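Local coordinates for ABC transporter, substrate binding protein (Polyamine) (Agrobacterium tumefaciens, PDB 4EUO) that binds gamma-aminobutyrate selectively in the periplasm and probably delivers it to an ABC transporter for uptake, at residues A[141-153]-A[157-169]. Residues are numbered along the deposited sequence; the frame is centred on the assembly and turned at random.
Sequences GVIEAALLADGVT and LYPLDLDRAFKKL. With SO4 (sulfate ion), chain F.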
# COMPACT_ATOMS: atom_id res chain seq x y z
N GLY A 141 6.10 4.45 -6.41
CA GLY A 141 6.22 5.45 -5.36
C GLY A 141 7.54 6.21 -5.33
O GLY A 141 7.56 7.43 -5.51
N VAL A 142 8.64 5.50 -5.05
CA VAL A 142 9.93 6.19 -4.87
C VAL A 142 10.42 6.79 -6.17
O VAL A 142 10.88 7.95 -6.20
CB VAL A 142 10.99 5.26 -4.26
CG1 VAL A 142 12.31 6.00 -4.19
CG2 VAL A 142 10.58 4.83 -2.87
N ILE A 143 10.34 6.05 -7.28
CA ILE A 143 10.79 6.58 -8.56
C ILE A 143 9.96 7.81 -8.92
O ILE A 143 10.51 8.83 -9.33
CB ILE A 143 10.71 5.45 -9.61
CG1 ILE A 143 11.86 4.44 -9.37
CG2 ILE A 143 10.75 6.03 -11.06
CD1 ILE A 143 11.67 3.09 -10.02
N GLU A 144 8.63 7.74 -8.75
CA GLU A 144 7.79 8.89 -9.04
C GLU A 144 8.13 10.07 -8.13
O GLU A 144 8.24 11.20 -8.62
CB GLU A 144 6.30 8.53 -8.87
CG GLU A 144 5.72 7.58 -9.92
CD GLU A 144 5.94 6.09 -9.73
OE1 GLU A 144 6.72 5.67 -8.84
OE2 GLU A 144 5.27 5.33 -10.47
N ALA A 145 8.37 9.83 -6.84
CA ALA A 145 8.73 10.93 -5.95
C ALA A 145 10.04 11.58 -6.39
O ALA A 145 10.15 12.82 -6.36
CB ALA A 145 8.83 10.42 -4.52
N ALA A 146 11.05 10.78 -6.80
CA ALA A 146 12.32 11.33 -7.27
C ALA A 146 12.08 12.20 -8.52
O ALA A 146 12.66 13.30 -8.64
CB ALA A 146 13.27 10.19 -7.61
N LEU A 147 11.23 11.75 -9.44
CA LEU A 147 10.96 12.50 -10.66
C LEU A 147 10.23 13.78 -10.33
O LEU A 147 10.59 14.84 -10.90
CB LEU A 147 10.18 11.61 -11.64
CG LEU A 147 11.01 10.48 -12.26
CD1 LEU A 147 10.12 9.40 -12.83
CD2 LEU A 147 12.00 11.02 -13.32
N LEU A 148 9.25 13.74 -9.42
CA LEU A 148 8.55 14.95 -9.00
C LEU A 148 9.50 15.91 -8.33
O LEU A 148 9.42 17.12 -8.61
CB LEU A 148 7.40 14.63 -8.05
CG LEU A 148 6.26 13.79 -8.65
CD1 LEU A 148 5.43 13.14 -7.55
CD2 LEU A 148 5.39 14.61 -9.60
N ALA A 149 10.39 15.41 -7.49
CA ALA A 149 11.38 16.25 -6.80
C ALA A 149 12.31 16.89 -7.83
O ALA A 149 12.83 17.99 -7.56
CB ALA A 149 12.19 15.41 -5.85
N ASP A 150 12.52 16.23 -8.98
CA ASP A 150 13.38 16.70 -10.06
C ASP A 150 12.63 17.59 -11.07
O ASP A 150 13.18 17.89 -12.13
CB ASP A 150 14.10 15.55 -10.77
CG ASP A 150 15.33 15.97 -11.53
OD1 ASP A 150 16.11 16.80 -10.99
OD2 ASP A 150 15.56 15.40 -12.60
N GLY A 151 11.40 17.96 -10.76
CA GLY A 151 10.66 18.91 -11.58
C GLY A 151 9.71 18.34 -12.61
O GLY A 151 9.06 19.13 -13.30
N VAL A 152 9.60 16.98 -12.74
CA VAL A 152 8.61 16.37 -13.65
C VAL A 152 7.21 16.68 -13.14
O VAL A 152 6.96 16.52 -11.94
CB VAL A 152 8.82 14.84 -13.78
CG1 VAL A 152 7.76 14.20 -14.70
CG2 VAL A 152 10.20 14.52 -14.30
N THR A 153 6.30 17.14 -14.03
CA THR A 153 4.95 17.43 -13.58
C THR A 153 4.16 16.15 -13.46
O THR A 153 4.47 15.16 -14.14
CB THR A 153 4.28 18.49 -14.45
OG1 THR A 153 4.15 17.97 -15.76
CG2 THR A 153 5.07 19.80 -14.47
N LEU A 157 4.60 11.92 -15.81
CA LEU A 157 5.47 10.91 -15.21
C LEU A 157 5.68 9.69 -16.08
O LEU A 157 6.76 9.12 -16.05
CB LEU A 157 4.89 10.43 -13.87
CG LEU A 157 5.08 11.43 -12.74
CD1 LEU A 157 4.19 11.04 -11.57
CD2 LEU A 157 6.55 11.49 -12.27
N TYR A 158 4.64 9.26 -16.80
CA TYR A 158 4.69 8.01 -17.55
C TYR A 158 4.83 8.21 -19.06
O TYR A 158 4.17 9.10 -19.61
CB TYR A 158 3.48 7.13 -17.25
CG TYR A 158 3.35 6.82 -15.78
CD1 TYR A 158 4.12 5.83 -15.20
CD2 TYR A 158 2.51 7.57 -14.97
CE1 TYR A 158 4.06 5.58 -13.83
CE2 TYR A 158 2.47 7.37 -13.58
CZ TYR A 158 3.25 6.36 -13.03
OH TYR A 158 3.16 6.11 -11.68
N PRO A 159 5.67 7.42 -19.75
CA PRO A 159 6.51 6.33 -19.22
C PRO A 159 7.63 6.85 -18.34
O PRO A 159 8.15 7.93 -18.56
CB PRO A 159 7.03 5.64 -20.48
CG PRO A 159 7.07 6.73 -21.51
CD PRO A 159 5.87 7.61 -21.20
N LEU A 160 8.00 6.08 -17.34
CA LEU A 160 8.99 6.54 -16.39
C LEU A 160 10.36 6.74 -17.01
O LEU A 160 10.82 5.89 -17.75
CB LEU A 160 9.13 5.53 -15.26
CG LEU A 160 7.90 5.33 -14.38
CD1 LEU A 160 8.11 4.12 -13.49
CD2 LEU A 160 7.53 6.60 -13.59
N ASP A 161 11.04 7.84 -16.64
CA ASP A 161 12.42 8.06 -17.03
C ASP A 161 13.28 7.51 -15.87
O ASP A 161 13.60 8.22 -14.90
CB ASP A 161 12.68 9.53 -17.30
CG ASP A 161 14.04 9.82 -17.87
OD1 ASP A 161 14.95 8.97 -17.69
OD2 ASP A 161 14.25 10.96 -18.34
N LEU A 162 13.61 6.23 -15.96
CA LEU A 162 14.32 5.57 -14.87
C LEU A 162 15.70 6.15 -14.65
O LEU A 162 16.08 6.39 -13.50
CB LEU A 162 14.37 4.05 -15.06
CG LEU A 162 13.02 3.34 -15.11
CD1 LEU A 162 13.23 1.83 -15.25
CD2 LEU A 162 12.18 3.60 -13.85
N ASP A 163 16.44 6.46 -15.74
CA ASP A 163 17.78 7.03 -15.60
C ASP A 163 17.72 8.34 -14.87
O ASP A 163 18.54 8.58 -13.97
CB ASP A 163 18.41 7.22 -16.99
CG ASP A 163 18.95 5.95 -17.62
OD1 ASP A 163 19.06 4.92 -16.91
OD2 ASP A 163 19.28 5.98 -18.82
N ARG A 164 16.72 9.16 -15.17
CA ARG A 164 16.59 10.45 -14.51
C ARG A 164 16.25 10.24 -13.02
O ARG A 164 16.80 10.93 -12.16
CB ARG A 164 15.52 11.27 -15.21
CG ARG A 164 15.27 12.62 -14.60
CD ARG A 164 14.27 13.39 -15.43
NE ARG A 164 14.00 14.70 -14.84
CZ ARG A 164 13.31 15.66 -15.45
NH1 ARG A 164 12.77 15.44 -16.65
NH2 ARG A 164 13.14 16.84 -14.87
N ALA A 165 15.33 9.31 -12.72
CA ALA A 165 14.97 9.03 -11.34
C ALA A 165 16.17 8.54 -10.55
O ALA A 165 16.38 9.00 -9.42
CB ALA A 165 13.85 8.00 -11.29
N PHE A 166 16.96 7.63 -11.12
CA PHE A 166 18.11 7.09 -10.40
C PHE A 166 19.19 8.16 -10.20
O PHE A 166 19.81 8.21 -9.13
CB PHE A 166 18.68 5.88 -11.16
CG PHE A 166 17.77 4.67 -11.21
CD1 PHE A 166 17.04 4.27 -10.10
CD2 PHE A 166 17.70 3.88 -12.36
CE1 PHE A 166 16.20 3.13 -10.16
CE2 PHE A 166 16.89 2.74 -12.40
CZ PHE A 166 16.12 2.39 -11.31
N LYS A 167 19.37 9.06 -11.20
CA LYS A 167 20.33 10.16 -11.00
C LYS A 167 19.89 11.06 -9.85
O LYS A 167 20.72 11.49 -9.05
CB LYS A 167 20.49 10.99 -12.28
CG LYS A 167 21.33 10.26 -13.31
CD LYS A 167 21.52 11.06 -14.60
CE LYS A 167 22.43 10.34 -15.57
NZ LYS A 167 22.53 11.07 -16.87
N LYS A 168 18.57 11.33 -9.74
CA LYS A 168 18.06 12.16 -8.66
C LYS A 168 18.22 11.42 -7.30
O LYS A 168 18.64 12.02 -6.31
CB LYS A 168 16.59 12.53 -8.91
CG LYS A 168 15.98 13.48 -7.85
CD LYS A 168 16.74 14.81 -7.69
CE LYS A 168 15.88 15.76 -6.93
NZ LYS A 168 16.60 17.03 -6.64
N LEU A 169 17.91 10.13 -7.26
CA LEU A 169 18.11 9.34 -6.04
C LEU A 169 19.59 9.29 -5.63
O LEU A 169 19.90 9.34 -4.45
CB LEU A 169 17.55 7.92 -6.18
CG LEU A 169 16.03 7.89 -6.11
CD1 LEU A 169 15.50 6.66 -6.85
CD2 LEU A 169 15.56 7.92 -4.65
S SO4 F . 14.93 4.75 -19.21
O1 SO4 F . 15.03 3.36 -19.59
O2 SO4 F . 15.02 5.59 -20.43
O3 SO4 F . 13.65 5.01 -18.54
O4 SO4 F . 16.03 5.01 -18.30
O HOH W 1 17.76 13.63 -12.38
O HOH W 2 16.78 18.31 -8.98
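Ala165 sets its CB between Ile143 CG2, at 3.7 Å, and Leu147 CG, and its O lies 3.8 Å from Ala146 CB; with these two alanines at the crossing, the axes of helices 142-149 and 162-169 come within 8.4 Å, at 79°. Leu147 fills the tight centre: its CB meets Leu157 CD2, CD1 reaches Leu160 CD2, and CD2 packs on the first turn of helix 162-169 near Asp161 O. At one margin of this apolar core the buried carboxylate of Glu144, its chain bent at chi2 (83°), accepts from Tyr158 OH at OE2 (2.6 Å) and from Gly141 N at OE1 (2.8 Å); Trp297 also bonds OE2.

The other margin is polar and partly open to solvent. There the extended Arg164 grips Asp150 side-on, NE to OD2 (2.8 Å) in a salt bridge and NH2 to the backbone O, while Val152 CG2 lies over the guanidinium face, 3.5 Å from CZ. Lys168 reaches Asp150 OD1 through a water. Gly151 closes helix 142-149 with a Schellman motif.

In this periplasmic-binding-protein fold the two helices connect the paired parallel strands 132-135 and 176-179, flanked by helices 294-299 (Trp297 against Ile143), 301-313 and 119-122.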